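Local coordinates for protein putative DsbA oxidoreductase SCO1869 (PDB 3GL5) that is of unconfirmed function but, as a DsbA-like member of the thioredoxin clan, probably acts as a thiol-disulfide oxidoreductase, at residues Glu6-Ile11 and Arg41-Asp46. Sequence-based numbering, arbitrary orientation.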
loop_
_atom_site.group_PDB
_atom_site.type_symbol
_atom_site.label_atom_id
_atom_site.label_comp_id
_atom_site.label_asym_id
_atom_site.label_seq_id
_atom_site.Cartn_x
_atom_site.Cartn_y
_atom_site.Cartn_z
ATOM N N GLU A 6 -6.044 -6.635 -4.980
ATOM C CA GLU A 6 -6.510 -6.510 -3.583
ATOM C C GLU A 6 -7.450 -7.652 -3.208
ATOM O O GLU A 6 -8.340 -8.039 -3.992
ATOM C CB GLU A 6 -7.229 -5.199 -3.380
ATOM C CG GLU A 6 -6.418 -3.986 -3.852
ATOM C CD GLU A 6 -7.267 -2.775 -4.036
ATOM O OE1 GLU A 6 -7.808 -2.577 -5.142
ATOM O OE2 GLU A 6 -7.443 -2.042 -3.043
ATOM N N ILE A 7 -7.251 -8.202 -2.026
ATOM C CA ILE A 7 -8.015 -9.381 -1.621
ATOM C C ILE A 7 -8.707 -9.111 -0.288
ATOM O O ILE A 7 -8.044 -9.077 0.765
ATOM C CB ILE A 7 -7.102 -10.617 -1.433
ATOM C CG1 ILE A 7 -6.234 -10.843 -2.661
ATOM C CG2 ILE A 7 -7.931 -11.838 -1.023
ATOM C CD1 ILE A 7 -5.310 -12.081 -2.523
ATOM N N TRP A 8 -10.018 -8.931 -0.321
ATOM C CA TRP A 8 -10.797 -8.786 0.929
ATOM C C TRP A 8 -11.116 -10.145 1.522
ATOM O O TRP A 8 -11.548 -11.024 0.807
ATOM C CB TRP A 8 -12.092 -8.033 0.653
ATOM C CG TRP A 8 -11.925 -6.579 0.671
ATOM C CD1 TRP A 8 -12.180 -5.743 1.728
ATOM C CD2 TRP A 8 -11.459 -5.742 -0.399
ATOM N NE1 TRP A 8 -11.918 -4.432 1.375
ATOM C CE2 TRP A 8 -11.478 -4.405 0.075
ATOM C CE3 TRP A 8 -11.029 -5.988 -1.714
ATOM C CZ2 TRP A 8 -11.072 -3.318 -0.716
ATOM C CZ3 TRP A 8 -10.645 -4.907 -2.507
ATOM C CH2 TRP A 8 -10.642 -3.602 -2.007
ATOM N N SER A 9 -10.911 -10.326 2.823
ATOM C CA SER A 9 -11.257 -11.613 3.457
ATOM C C SER A 9 -11.454 -11.417 4.955
ATOM O O SER A 9 -11.023 -10.387 5.521
ATOM C CB SER A 9 -10.163 -12.679 3.267
ATOM O OG SER A 9 -10.213 -13.291 1.984
ATOM N N ASP A 10 -12.100 -12.411 5.580
ATOM C CA ASP A 10 -12.233 -12.480 7.031
ATOM C C ASP A 10 -11.508 -13.723 7.489
ATOM O O ASP A 10 -11.407 -14.680 6.734
ATOM C CB ASP A 10 -13.698 -12.621 7.430
ATOM C CG ASP A 10 -13.977 -12.116 8.810
ATOM O OD1 ASP A 10 -13.039 -11.890 9.615
ATOM O OD2 ASP A 10 -15.173 -11.947 9.128
ATOM N N ILE A 11 -10.995 -13.718 8.711
ATOM C CA ILE A 11 -10.417 -14.946 9.301
ATOM C C ILE A 11 -11.456 -16.107 9.532
ATOM O O ILE A 11 -11.110 -17.306 9.444
ATOM C CB ILE A 11 -9.673 -14.602 10.632
ATOM C CG1 ILE A 11 -8.573 -13.520 10.405
ATOM C CG2 ILE A 11 -9.062 -15.849 11.251
ATOM C CD1 ILE A 11 -7.454 -13.903 9.404
ATOM N N ARG A 41 -6.777 -6.990 2.664
ATOM C CA ARG A 41 -7.774 -5.994 3.052
ATOM C C ARG A 41 -8.754 -6.634 4.026
ATOM O O ARG A 41 -9.095 -7.800 3.867
ATOM C CB ARG A 41 -8.582 -5.601 1.830
ATOM C CG ARG A 41 -7.798 -4.870 0.802
ATOM C CD ARG A 41 -7.813 -3.473 1.230
ATOM N NE ARG A 41 -7.381 -2.636 0.164
ATOM C CZ ARG A 41 -7.633 -1.339 0.111
ATOM N NH1 ARG A 41 -8.356 -0.730 1.073
ATOM N NH2 ARG A 41 -7.174 -0.658 -0.921
ATOM N N SER A 42 -9.175 -5.878 5.035
ATOM C CA SER A 42 -10.054 -6.392 6.076
ATOM C C SER A 42 -11.491 -6.506 5.601
ATOM O O SER A 42 -12.000 -5.609 4.945
ATOM C CB SER A 42 -10.085 -5.431 7.252
ATOM O OG SER A 42 -8.799 -5.263 7.805
ATOM N N PHE A 43 -12.167 -7.562 6.020
ATOM C CA PHE A 43 -13.603 -7.653 5.867
ATOM C C PHE A 43 -14.140 -8.440 7.031
ATOM O O PHE A 43 -13.559 -9.453 7.391
ATOM C CB PHE A 43 -13.925 -8.375 4.546
ATOM C CG PHE A 43 -15.404 -8.339 4.149
ATOM C CD1 PHE A 43 -15.858 -7.416 3.214
ATOM C CD2 PHE A 43 -16.318 -9.275 4.672
ATOM C CE1 PHE A 43 -17.226 -7.380 2.810
ATOM C CE2 PHE A 43 -17.682 -9.272 4.281
ATOM C CZ PHE A 43 -18.141 -8.309 3.357
ATOM N N GLU A 44 -15.245 -7.999 7.636
ATOM C CA GLU A 44 -15.845 -8.794 8.700
ATOM C C GLU A 44 -17.193 -9.320 8.203
ATOM O O GLU A 44 -18.091 -8.541 7.896
ATOM C CB GLU A 44 -16.074 -7.964 9.975
ATOM C CG GLU A 44 -14.860 -7.758 10.878
ATOM C CD GLU A 44 -15.132 -6.692 11.920
ATOM O OE1 GLU A 44 -15.168 -5.480 11.575
ATOM O OE2 GLU A 44 -15.390 -7.057 13.078
ATOM N N LEU A 45 -17.355 -10.635 8.203
ATOM C CA LEU A 45 -18.653 -11.230 7.907
ATOM C C LEU A 45 -19.690 -10.866 8.985
ATOM O O LEU A 45 -20.863 -10.708 8.673
ATOM C CB LEU A 45 -18.517 -12.743 7.772
ATOM C CG LEU A 45 -17.899 -13.187 6.446
ATOM C CD1 LEU A 45 -17.344 -14.593 6.610
ATOM C CD2 LEU A 45 -18.930 -13.108 5.285
ATOM N N ASP A 46 -19.252 -10.683 10.228
ATOM C CA ASP A 46 -20.204 -10.353 11.293
ATOM C C ASP A 46 -19.642 -9.248 12.178
ATOM O O ASP A 46 -19.150 -9.497 13.282
ATOM C CB ASP A 46 -20.524 -11.624 12.081
ATOM C CG ASP A 46 -21.585 -11.432 13.156
ATOM O OD1 ASP A 46 -22.258 -10.371 13.221
ATOM O OD2 ASP A 46 -21.719 -12.379 13.978
HETATM O O HOH W 1 -16.572 -11.263 11.304
#
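Asp-10 OD2 accepts the backbone N of Leu-45 at 2.7 Å, a nearly straight bond that meets the carboxylate on its anti side, 32° out of its plane. A water bridges the same oxygen to Asp-46 N, while OD1 turns to Thr-100 and His-104. This carboxylate thus ties together the loops after parallel strands 3-9 and 36-42 of the thioredoxin-fold beta-alpha-beta unit, the first of which runs into the CxxC disulfide Cys-13–Cys-16; Leu-45 also touches Cys-13. At the other end Glu-6 OE2 and Arg-41 NH2 form a salt bridge (2.5 Å) whose hydrogen bond is weak and strongly bent; Glu-6 OE1 pairs with Arg-191 and Arg-41 NH1 with Asp-172. Between them, Arg-41 N binds Ile-7 O (3.1 Å) and Arg-41 O receives Ser-9 N (3.3 Å); a weak bond from Phe-43 N to Ser-9 O continues the pairing. Trp-8 and Arg-41 run side by side, packed against helix 166-178, where Trp-8 NE1 binds Asp-172 O. An alanine at Trp-8 would probably open a gap along Arg-41's aliphatic part and leave Asp-172 O without its indole N-H. The bend at chi2 (-84°) carries Arg-41 CD along the indole, 3.8 Å from Trp-8 CZ2. Arg-41 CB makes a CH-pi contact, 3.4 Å from the centroid of the Trp-8 five-membered ring and 2° off its normal.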